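PDB 2BA9: putative aminooxidase, which isomerises a polyunsaturated fatty acid to conjugated linoleic acid and binds FAD, probably as its cofactor. Local coordinates for residues A167-G171 with Y369-H373; R303-L307 with L330-Y336. One frame throughout, in Å; residues are numbered along the deposited sequence.

Contact 1 (A167-G171 with Y369-H373). With FAD (flavin-adenine dinucleotide), chain D.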
ATOM      1  N   ALA A 167      -9.852   7.089  -1.320  1.00 27.19           N
ATOM      2  CA  ALA A 167      -9.670   7.666   0.020  1.00 27.15           C
ATOM      3  C   ALA A 167      -8.430   7.115   0.735  1.00 27.30           C
ATOM      4  O   ALA A 167      -7.762   7.842   1.484  1.00 27.38           O
ATOM      5  CB  ALA A 167     -10.920   7.417   0.868  1.00 27.21           C
ATOM      6  N   PHE A 168      -8.140   5.832   0.496  1.00 27.42           N
ATOM      7  CA  PHE A 168      -6.941   5.147   1.036  1.00 27.13           C
ATOM      8  C   PHE A 168      -5.698   5.478   0.207  1.00 26.56           C
ATOM      9  O   PHE A 168      -4.643   4.871   0.389  1.00 26.43           O
ATOM     10  CB  PHE A 168      -7.126   3.618   1.080  1.00 27.48           C
ATOM     11  CG  PHE A 168      -7.961   3.119   2.239  1.00 28.14           C
ATOM     12  CD1 PHE A 168      -9.236   3.601   2.453  1.00 28.84           C
ATOM     13  CD2 PHE A 168      -7.476   2.123   3.076  1.00 29.58           C
ATOM     14  CE1 PHE A 168     -10.012   3.134   3.506  1.00 30.70           C
ATOM     15  CE2 PHE A 168      -8.246   1.627   4.116  1.00 30.97           C
ATOM     16  CZ  PHE A 168      -9.530   2.134   4.332  1.00 30.02           C
ATOM     17  N   GLY A 169      -5.827   6.434  -0.706  1.00 25.89           N
ATOM     18  CA  GLY A 169      -4.684   7.086  -1.299  1.00 25.71           C
ATOM     19  C   GLY A 169      -4.173   6.430  -2.551  1.00 25.27           C
ATOM     20  O   GLY A 169      -3.136   6.822  -3.085  1.00 25.16           O
ATOM     21  N   TYR A 170      -4.935   5.469  -3.044  1.00 25.33           N
ATOM     22  CA  TYR A 170      -4.535   4.685  -4.198  1.00 25.95           C
ATOM     23  C   TYR A 170      -4.836   5.365  -5.528  1.00 25.80           C
ATOM     24  O   TYR A 170      -4.477   4.849  -6.580  1.00 27.18           O
ATOM     25  CB  TYR A 170      -5.194   3.307  -4.132  1.00 26.18           C
ATOM     26  CG  TYR A 170      -4.734   2.479  -2.949  1.00 26.53           C
ATOM     27  CD1 TYR A 170      -3.385   2.116  -2.821  1.00 27.39           C
ATOM     28  CD2 TYR A 170      -5.630   2.046  -1.971  1.00 28.04           C
ATOM     29  CE1 TYR A 170      -2.937   1.351  -1.749  1.00 27.14           C
ATOM     30  CE2 TYR A 170      -5.194   1.263  -0.879  1.00 28.02           C
ATOM     31  CZ  TYR A 170      -3.835   0.926  -0.776  1.00 28.06           C
ATOM     32  OH  TYR A 170      -3.363   0.160   0.277  1.00 25.31           O
ATOM     33  N   GLY A 171      -5.481   6.519  -5.502  1.00 25.61           N
ATOM     34  CA  GLY A 171      -5.691   7.271  -6.730  1.00 25.45           C
ATOM     35  C   GLY A 171      -7.062   7.058  -7.312  1.00 25.33           C
ATOM     36  O   GLY A 171      -7.954   6.570  -6.636  1.00 25.55           O
ATOM     37  N   TYR A 369       5.652   8.217   0.003  1.00 25.82           N
ATOM     38  CA  TYR A 369       5.840   7.613  -1.312  1.00 25.32           C
ATOM     39  C   TYR A 369       4.899   6.422  -1.317  1.00 25.44           C
ATOM     40  O   TYR A 369       5.088   5.438  -0.573  1.00 25.02           O
ATOM     41  CB  TYR A 369       7.277   7.167  -1.522  1.00 25.29           C
ATOM     42  CG  TYR A 369       7.521   6.416  -2.805  1.00 24.44           C
ATOM     43  CD1 TYR A 369       7.912   7.078  -3.966  1.00 24.03           C
ATOM     44  CD2 TYR A 369       7.386   5.028  -2.857  1.00 24.97           C
ATOM     45  CE1 TYR A 369       8.169   6.367  -5.150  1.00 24.37           C
ATOM     46  CE2 TYR A 369       7.628   4.322  -4.029  1.00 23.81           C
ATOM     47  CZ  TYR A 369       8.007   4.995  -5.163  1.00 24.21           C
ATOM     48  OH  TYR A 369       8.243   4.282  -6.309  1.00 26.43           O
ATOM     49  N   TYR A 370       3.874   6.532  -2.147  1.00 25.07           N
ATOM     50  CA  TYR A 370       2.715   5.683  -2.028  1.00 24.92           C
ATOM     51  C   TYR A 370       2.355   5.097  -3.375  1.00 25.00           C
ATOM     52  O   TYR A 370       2.540   5.731  -4.420  1.00 24.45           O
ATOM     53  CB  TYR A 370       1.541   6.500  -1.488  1.00 24.85           C
ATOM     54  CG  TYR A 370       0.464   5.663  -0.830  1.00 24.21           C
ATOM     55  CD1 TYR A 370       0.705   5.019   0.373  1.00 23.16           C
ATOM     56  CD2 TYR A 370      -0.790   5.526  -1.407  1.00 24.42           C
ATOM     57  CE1 TYR A 370      -0.270   4.246   0.982  1.00 24.49           C
ATOM     58  CE2 TYR A 370      -1.781   4.753  -0.799  1.00 25.01           C
ATOM     59  CZ  TYR A 370      -1.506   4.119   0.402  1.00 23.09           C
ATOM     60  OH  TYR A 370      -2.454   3.365   1.016  1.00 23.60           O
ATOM     61  N   PHE A 371       1.841   3.878  -3.314  1.00 24.99           N
ATOM     62  CA  PHE A 371       1.302   3.156  -4.455  1.00 24.67           C
ATOM     63  C   PHE A 371       2.083   3.316  -5.752  1.00 24.86           C
ATOM     64  O   PHE A 371       1.573   3.903  -6.704  1.00 24.29           O
ATOM     65  CB  PHE A 371      -0.178   3.534  -4.668  1.00 24.83           C
ATOM     66  CG  PHE A 371      -0.865   2.729  -5.757  1.00 24.32           C
ATOM     67  CD1 PHE A 371      -0.607   1.363  -5.920  1.00 24.76           C
ATOM     68  CD2 PHE A 371      -1.758   3.336  -6.619  1.00 25.45           C
ATOM     69  CE1 PHE A 371      -1.251   0.612  -6.901  1.00 24.54           C
ATOM     70  CE2 PHE A 371      -2.392   2.598  -7.632  1.00 24.78           C
ATOM     71  CZ  PHE A 371      -2.140   1.227  -7.764  1.00 25.37           C
ATOM     72  N   PRO A 372       3.318   2.778  -5.804  1.00 24.97           N
ATOM     73  CA  PRO A 372       3.971   2.769  -7.105  1.00 25.30           C
ATOM     74  C   PRO A 372       3.194   1.879  -8.057  1.00 25.26           C
ATOM     75  O   PRO A 372       2.759   0.785  -7.686  1.00 25.01           O
ATOM     76  CB  PRO A 372       5.353   2.162  -6.817  1.00 25.18           C
ATOM     77  CG  PRO A 372       5.149   1.352  -5.547  1.00 24.95           C
ATOM     78  CD  PRO A 372       4.158   2.166  -4.757  1.00 25.02           C
ATOM     79  N   HIS A 373       3.019   2.352  -9.277  1.00 25.54           N
ATOM     80  CA  HIS A 373       2.317   1.598 -10.295  1.00 25.51           C
ATOM     81  C   HIS A 373       2.685   2.147 -11.676  1.00 25.79           C
ATOM     82  O   HIS A 373       3.454   3.109 -11.784  1.00 25.61           O
ATOM     83  CB  HIS A 373       0.809   1.656 -10.053  1.00 25.18           C
ATOM     84  CG  HIS A 373       0.222   3.026 -10.146  1.00 24.88           C
ATOM     85  ND1 HIS A 373       0.349   3.964  -9.139  1.00 25.43           N
ATOM     86  CD2 HIS A 373      -0.542   3.601 -11.101  1.00 23.48           C
ATOM     87  CE1 HIS A 373      -0.294   5.064  -9.482  1.00 24.01           C
ATOM     88  NE2 HIS A 373      -0.842   4.874 -10.668  1.00 23.65           N
TER
HETATM   89  PA  FAD D 500       7.364   0.286   2.618  1.00 19.59           P
HETATM   90  O1A FAD D 500       6.309   0.012   3.649  1.00 19.96           O
HETATM   91  O2A FAD D 500       7.375   1.672   2.006  1.00 19.83           O
HETATM   92  O5B FAD D 500       8.802   0.081   3.294  1.00 20.92           O
HETATM   93  C5B FAD D 500       9.934   0.237   2.471  1.00 23.05           C
HETATM   94  C4B FAD D 500      11.191   0.244   3.315  1.00 23.62           C
HETATM   95  O4B FAD D 500      12.312   0.364   2.462  1.00 24.57           O
HETATM   96  C3B FAD D 500      11.206   1.408   4.309  1.00 23.93           C
HETATM   97  O3B FAD D 500      11.446   0.924   5.611  1.00 23.63           O
HETATM   98  C2B FAD D 500      12.304   2.306   3.789  1.00 24.35           C
HETATM   99  O2B FAD D 500      12.909   3.099   4.811  1.00 24.46           O
HETATM  100  C1B FAD D 500      13.195   1.299   3.039  1.00 24.38           C
HETATM  101  N9A FAD D 500      14.019   1.994   2.034  1.00 23.97           N
HETATM  102  C8A FAD D 500      13.589   2.839   1.033  1.00 24.64           C
HETATM  103  N7A FAD D 500      14.675   3.288   0.343  1.00 23.58           N
HETATM  104  C5A FAD D 500      15.792   2.736   0.892  1.00 24.46           C
HETATM  105  C6A FAD D 500      17.168   2.850   0.608  1.00 23.92           C
HETATM  106  N6A FAD D 500      17.558   3.320  -0.621  1.00 23.78           N
HETATM  107  N1A FAD D 500      18.071   2.110   1.363  1.00 24.67           N
HETATM  108  C2A FAD D 500      17.648   1.320   2.422  1.00 25.15           C
HETATM  109  N3A FAD D 500      16.290   1.220   2.696  1.00 24.60           N
HETATM  110  C4A FAD D 500      15.383   1.925   1.965  1.00 24.25           C
HETATM  111  N1  FAD D 500      -1.836  -1.385   3.724  1.00 25.89           N
HETATM  112  C2  FAD D 500      -2.833  -2.305   3.980  1.00 28.77           C
HETATM  113  O2  FAD D 500      -2.632  -3.501   3.773  1.00 25.85           O
HETATM  114  N3  FAD D 500      -4.062  -1.874   4.440  1.00 29.83           N
HETATM  115  C4  FAD D 500      -4.285  -0.533   4.674  1.00 29.28           C
HETATM  116  O4  FAD D 500      -5.395  -0.182   5.105  1.00 30.85           O
HETATM  117  C4X FAD D 500      -3.271   0.399   4.428  1.00 27.21           C
HETATM  118  N5  FAD D 500      -3.466   1.755   4.629  1.00 24.38           N
HETATM  119  C5X FAD D 500      -2.425   2.660   4.546  1.00 24.27           C
HETATM  120  C6  FAD D 500      -2.618   3.996   4.892  1.00 23.47           C
HETATM  121  C7  FAD D 500      -1.549   4.888   4.839  1.00 23.93           C
HETATM  122  C7M FAD D 500      -1.790   6.317   5.236  1.00 23.84           C
HETATM  123  C8  FAD D 500      -0.295   4.445   4.429  1.00 23.67           C
HETATM  124  C8M FAD D 500       0.886   5.366   4.352  1.00 22.83           C
HETATM  125  C9  FAD D 500      -0.114   3.110   4.080  1.00 23.66           C
HETATM  126  C9A FAD D 500      -1.174   2.204   4.123  1.00 24.16           C
HETATM  127  N10 FAD D 500      -1.021   0.854   3.754  1.00 23.80           N
HETATM  128  C10 FAD D 500      -2.036  -0.049   3.970  1.00 25.30           C
HETATM  129  C1' FAD D 500       0.072   0.432   2.831  1.00 20.63           C
HETATM  130  C2' FAD D 500       1.169  -0.336   3.557  1.00 19.91           C
HETATM  131  O2' FAD D 500       1.589   0.328   4.745  1.00 21.29           O
HETATM  132  C3' FAD D 500       2.326  -0.508   2.585  1.00 20.46           C
HETATM  133  O3' FAD D 500       1.833  -1.043   1.355  1.00 20.43           O
HETATM  134  C4' FAD D 500       3.406  -1.399   3.176  1.00 20.53           C
HETATM  135  O4' FAD D 500       4.089  -0.746   4.240  1.00 24.59           O
HETATM  136  C5' FAD D 500       4.359  -1.804   2.061  1.00 21.46           C
HETATM  137  O5' FAD D 500       5.524  -2.362   2.601  1.00 20.30           O
HETATM  138  P   FAD D 500       6.897  -2.360   1.741  1.00 20.53           P
HETATM  139  O1P FAD D 500       8.030  -2.958   2.554  1.00 20.58           O
HETATM  140  O2P FAD D 500       6.645  -3.107   0.477  1.00 23.73           O
HETATM  141  O3P FAD D 500       7.251  -0.820   1.458  1.00 21.28           O

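Contact 2 (R303-L307 with L330-Y336)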
ATOM      1  N   ARG A 303     -13.382  12.901  -5.843  1.00 26.82           N
ATOM      2  CA  ARG A 303     -13.374  13.365  -7.217  1.00 27.27           C
ATOM      3  C   ARG A 303     -12.043  14.051  -7.535  1.00 27.38           C
ATOM      4  O   ARG A 303     -11.540  14.824  -6.713  1.00 27.40           O
ATOM      5  CB  ARG A 303     -14.442  14.435  -7.409  1.00 28.31           C
ATOM      6  CG  ARG A 303     -15.855  13.972  -7.299  1.00 30.71           C
ATOM      7  CD  ARG A 303     -16.815  15.045  -7.826  1.00 34.60           C
ATOM      8  NE  ARG A 303     -17.255  15.983  -6.785  1.00 36.79           N
ATOM      9  CZ  ARG A 303     -17.065  17.303  -6.790  1.00 37.84           C
ATOM     10  NH1 ARG A 303     -16.440  17.910  -7.791  1.00 39.38           N
ATOM     11  NH2 ARG A 303     -17.535  18.027  -5.787  1.00 37.97           N
ATOM     12  N   PRO A 304     -11.498  13.837  -8.745  1.00 27.21           N
ATOM     13  CA  PRO A 304     -10.264  14.511  -9.183  1.00 27.36           C
ATOM     14  C   PRO A 304     -10.356  16.035  -9.101  1.00 27.71           C
ATOM     15  O   PRO A 304      -9.372  16.712  -8.823  1.00 28.14           O
ATOM     16  CB  PRO A 304     -10.137  14.061 -10.638  1.00 27.49           C
ATOM     17  CG  PRO A 304     -10.827  12.753 -10.678  1.00 27.15           C
ATOM     18  CD  PRO A 304     -12.009  12.939  -9.792  1.00 27.25           C
ATOM     19  N   GLU A 305     -11.563  16.548  -9.329  1.00 27.95           N
ATOM     20  CA  GLU A 305     -11.881  17.961  -9.208  1.00 27.53           C
ATOM     21  C   GLU A 305     -11.685  18.467  -7.783  1.00 27.03           C
ATOM     22  O   GLU A 305     -11.583  19.676  -7.558  1.00 27.38           O
ATOM     23  CB  GLU A 305     -13.344  18.176  -9.619  1.00 27.78           C
ATOM     24  CG  GLU A 305     -13.626  17.964 -11.104  1.00 28.42           C
ATOM     25  CD  GLU A 305     -13.918  16.520 -11.531  1.00 28.32           C
ATOM     26  OE1 GLU A 305     -14.035  15.600 -10.686  1.00 28.24           O
ATOM     27  OE2 GLU A 305     -14.039  16.317 -12.757  1.00 29.22           O
ATOM     28  N   ARG A 306     -11.642  17.546  -6.823  1.00 26.22           N
ATOM     29  CA  ARG A 306     -11.457  17.890  -5.415  1.00 25.50           C
ATOM     30  C   ARG A 306     -10.098  17.454  -4.835  1.00 24.99           C
ATOM     31  O   ARG A 306      -9.913  17.437  -3.612  1.00 24.35           O
ATOM     32  CB  ARG A 306     -12.612  17.290  -4.601  1.00 25.10           C
ATOM     33  CG  ARG A 306     -13.968  17.898  -4.909  1.00 25.11           C
ATOM     34  CD  ARG A 306     -14.094  19.365  -4.473  1.00 23.87           C
ATOM     35  NE  ARG A 306     -14.203  19.504  -3.022  1.00 22.53           N
ATOM     36  CZ  ARG A 306     -14.380  20.657  -2.387  1.00 23.89           C
ATOM     37  NH1 ARG A 306     -14.507  21.788  -3.066  1.00 25.44           N
ATOM     38  NH2 ARG A 306     -14.449  20.683  -1.062  1.00 24.68           N
ATOM     39  N   LEU A 307      -9.139  17.146  -5.711  1.00 24.47           N
ATOM     40  CA  LEU A 307      -7.779  16.793  -5.290  1.00 23.89           C
ATOM     41  C   LEU A 307      -7.204  17.774  -4.264  1.00 24.24           C
ATOM     42  O   LEU A 307      -7.282  18.973  -4.447  1.00 24.00           O
ATOM     43  CB  LEU A 307      -6.855  16.760  -6.504  1.00 23.74           C
ATOM     44  CG  LEU A 307      -5.487  16.125  -6.313  1.00 23.49           C
ATOM     45  CD1 LEU A 307      -5.633  14.650  -6.049  1.00 21.67           C
ATOM     46  CD2 LEU A 307      -4.602  16.363  -7.566  1.00 22.07           C
ATOM     47  N   LEU A 330      -4.932  13.529  -1.026  1.00 26.11           N
ATOM     48  CA  LEU A 330      -4.003  13.211  -2.106  1.00 26.06           C
ATOM     49  C   LEU A 330      -3.546  14.482  -2.823  1.00 25.93           C
ATOM     50  O   LEU A 330      -4.344  15.394  -3.065  1.00 26.07           O
ATOM     51  CB  LEU A 330      -4.642  12.260  -3.115  1.00 25.47           C
ATOM     52  CG  LEU A 330      -4.413  10.772  -2.898  1.00 23.81           C
ATOM     53  CD1 LEU A 330      -5.314  10.022  -3.861  1.00 22.30           C
ATOM     54  CD2 LEU A 330      -2.942  10.412  -3.085  1.00 19.61           C
ATOM     55  N   ARG A 331      -2.269  14.502  -3.184  1.00 26.02           N
ATOM     56  CA  ARG A 331      -1.636  15.682  -3.759  1.00 26.72           C
ATOM     57  C   ARG A 331      -1.422  15.622  -5.268  1.00 26.63           C
ATOM     58  O   ARG A 331      -1.027  16.618  -5.861  1.00 27.18           O
ATOM     59  CB  ARG A 331      -0.294  15.957  -3.064  1.00 26.22           C
ATOM     60  CG  ARG A 331      -0.475  16.375  -1.609  1.00 27.73           C
ATOM     61  CD  ARG A 331       0.821  16.658  -0.874  1.00 29.42           C
ATOM     62  NE  ARG A 331       1.810  17.328  -1.706  1.00 30.01           N
ATOM     63  CZ  ARG A 331       3.048  17.611  -1.323  1.00 33.64           C
ATOM     64  NH1 ARG A 331       3.454  17.330  -0.092  1.00 34.38           N
ATOM     65  NH2 ARG A 331       3.879  18.208  -2.175  1.00 35.48           N
ATOM     66  N   ASN A 332      -1.704  14.487  -5.892  1.00 26.74           N
ATOM     67  CA  ASN A 332      -1.415  14.321  -7.318  1.00 26.66           C
ATOM     68  C   ASN A 332      -2.516  13.584  -8.080  1.00 26.33           C
ATOM     69  O   ASN A 332      -3.285  12.816  -7.508  1.00 26.20           O
ATOM     70  CB  ASN A 332      -0.100  13.567  -7.485  1.00 26.82           C
ATOM     71  CG  ASN A 332      -0.233  12.107  -7.095  1.00 28.66           C
ATOM     72  OD1 ASN A 332      -0.419  11.782  -5.914  1.00 31.93           O
ATOM     73  ND2 ASN A 332      -0.210  11.227  -8.086  1.00 28.94           N
ATOM     74  N   HIS A 333      -2.555  13.832  -9.389  1.00 26.12           N
ATOM     75  CA  HIS A 333      -3.429  13.134 -10.327  1.00 26.01           C
ATOM     76  C   HIS A 333      -2.849  13.425 -11.730  1.00 25.79           C
ATOM     77  O   HIS A 333      -2.312  14.520 -11.966  1.00 25.30           O
ATOM     78  CB  HIS A 333      -4.862  13.670 -10.173  1.00 25.56           C
ATOM     79  CG  HIS A 333      -5.884  13.000 -11.039  1.00 25.27           C
ATOM     80  ND1 HIS A 333      -6.052  13.311 -12.369  1.00 23.61           N
ATOM     81  CD2 HIS A 333      -6.832  12.077 -10.748  1.00 24.63           C
ATOM     82  CE1 HIS A 333      -7.040  12.594 -12.868  1.00 23.06           C
ATOM     83  NE2 HIS A 333      -7.532  11.835 -11.906  1.00 24.10           N
ATOM     84  N   PRO A 334      -2.933  12.457 -12.657  1.00 26.07           N
ATOM     85  CA  PRO A 334      -2.383  12.706 -14.009  1.00 26.25           C
ATOM     86  C   PRO A 334      -2.911  13.949 -14.745  1.00 25.93           C
ATOM     87  O   PRO A 334      -2.195  14.528 -15.546  1.00 26.17           O
ATOM     88  CB  PRO A 334      -2.770  11.438 -14.787  1.00 25.99           C
ATOM     89  CG  PRO A 334      -2.950  10.399 -13.744  1.00 26.31           C
ATOM     90  CD  PRO A 334      -3.504  11.102 -12.543  1.00 25.96           C
ATOM     91  N   ASP A 335      -4.153  14.332 -14.482  1.00 26.04           N
ATOM     92  CA  ASP A 335      -4.798  15.440 -15.191  1.00 25.98           C
ATOM     93  C   ASP A 335      -4.542  16.830 -14.583  1.00 25.56           C
ATOM     94  O   ASP A 335      -4.955  17.859 -15.166  1.00 25.12           O
ATOM     95  CB  ASP A 335      -6.300  15.156 -15.307  1.00 26.10           C
ATOM     96  CG  ASP A 335      -6.601  14.011 -16.263  1.00 27.11           C
ATOM     97  OD1 ASP A 335      -5.650  13.500 -16.887  1.00 26.75           O
ATOM     98  OD2 ASP A 335      -7.784  13.613 -16.386  1.00 28.83           O
ATOM     99  N   TYR A 336      -3.842  16.857 -13.438  1.00 25.36           N
ATOM    100  CA  TYR A 336      -3.579  18.089 -12.685  1.00 24.95           C
ATOM    101  C   TYR A 336      -2.118  18.253 -12.251  1.00 24.34           C
ATOM    102  O   TYR A 336      -1.373  17.280 -12.099  1.00 24.03           O
ATOM    103  CB  TYR A 336      -4.441  18.120 -11.422  1.00 25.74           C
ATOM    104  CG  TYR A 336      -5.931  18.102 -11.684  1.00 26.66           C
ATOM    105  CD1 TYR A 336      -6.656  19.295 -11.744  1.00 27.11           C
ATOM    106  CD2 TYR A 336      -6.610  16.908 -11.867  1.00 26.62           C
ATOM    107  CE1 TYR A 336      -8.017  19.296 -11.981  1.00 27.75           C
ATOM    108  CE2 TYR A 336      -7.994  16.895 -12.107  1.00 28.05           C
ATOM    109  CZ  TYR A 336      -8.689  18.090 -12.163  1.00 28.07           C
ATOM    110  OH  TYR A 336     -10.047  18.089 -12.402  1.00 28.00           O
TER

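Contact 1 (A167-G171 with Y369-H373)
The hydroxyl of Y370 donates a hydrogen bond to the backbone carbonyl of F168, with OH and O 2.7 Å apart. It meets the oxygen almost head-on, at a C=O...donor angle of 173°. CG of Y370 stands anti to the backbone N (chi1 -158°), which carries the ring across to the end of helix 166-170. G169 O lies at the edge of this ring, 3.2 Å from Y370 CD2. Y170 belongs to an aromatic cluster with Y370 and F371. Its ring is nearly parallel to that of Y370 but slid aside, with Y170 CD1 3.7 Å from Y370 CE2. The edge of the Y170 ring at CD1 makes a T-shaped contact with the face of F371, planes at 88°. Y170 O, buried with no polar partner in the model, lies 3.1 Å from F371 CD2.

F168, Y170 and Y370 also line the flavin pocket. An edge of the Y370 ring comes over the isoalloxazine, CE1 to FAD C9 3.3 Å. F168 turns its own edge to the flavin, CE2 to FAD O4 3.5 Å.

Further out, H373 ND1 donates to F371 O at 2.7 Å, nearly in the imidazole plane. This should limit rotation of the H373 ring. The hydroxyl of Y170 is hydrogen-bonded to G406 O, and F405 meets the rings of both Y170 and F371.

Strand 359-373 is an outermost strand of the mixed sheet. It pairs with strand 277-288 through backbone bonds of Y370 with Q279 and H373 with I277. Y281 of that neighbouring strand meets the Y370 ring and bonds A167 O, so it joins strand 277-288 to helix 166-170 as well.

Contact 2 (R303-L307 with L330-Y336)
L307 holds its CG anti to the backbone N (chi1 -167°), which sends both methyls into the bend of 330-333. H333 has a similar first torsion (chi1 -178°) and brings its imidazole up to P304. The ring of Y336 runs out to P304 and E305.

CD1 of L307 packs on two carbonyl oxygens, L330 O and N332 O, each 3.3 Å away. The other methyl, CD2, lies 3.8 Å from H333 CB. P304 sits over one face of the H333 ring in a CH-pi contact, CB 4.0 Å from the centroid and 24° off the normal. P334 CD lies over the opposite face, so the imidazole is held between two prolines. P304 CB also touches Y336 CE2 at 3.8 Å, while P304 O lies over a face of the tyrosine ring. At the far end of that ring, Y336 OH comes 3.7 Å from E305 CA.

No polar bond joins the two loops. Each is shaped from within: R306 N to R303 O and L307 N to P304 O close the 3-10 segment, and a type I turn runs from H333 to Y336. In that turn D335 N donates to H333 ND1 at 3.0 Å. H333 NE2 is hydrogen-bonded to D174 OD1, so both ring nitrogens have partners.

The contact joins the loop before strand 310-315 to the one leading from strand 325-330 to helix 341-355. N332 ties the second loop to strand 277-288 through Q280 and Q279. H172 and D174, in the loop just beyond helix 166-170, touch P304.

Overall arrangement
Contact 1 is buried near the middle of the chain, against the flavin. Contact 2 is only partly buried and lies toward the outside, about 12 Å away between centres. The two meet where L330 packs against G169 and G171, and H172 and D174, which follow 167-171, reach contact 2. Strand 277-288 supports both, since it pairs with strand 359-373 and receives L330, R331 and N332. In sequence, contact 2 is nested within the loop closed by contact 1. Their chemistry differs with place: clustered aromatic rings and a tyrosine hydroxyl bond in the core, proline and leucine packing between turns at the periphery.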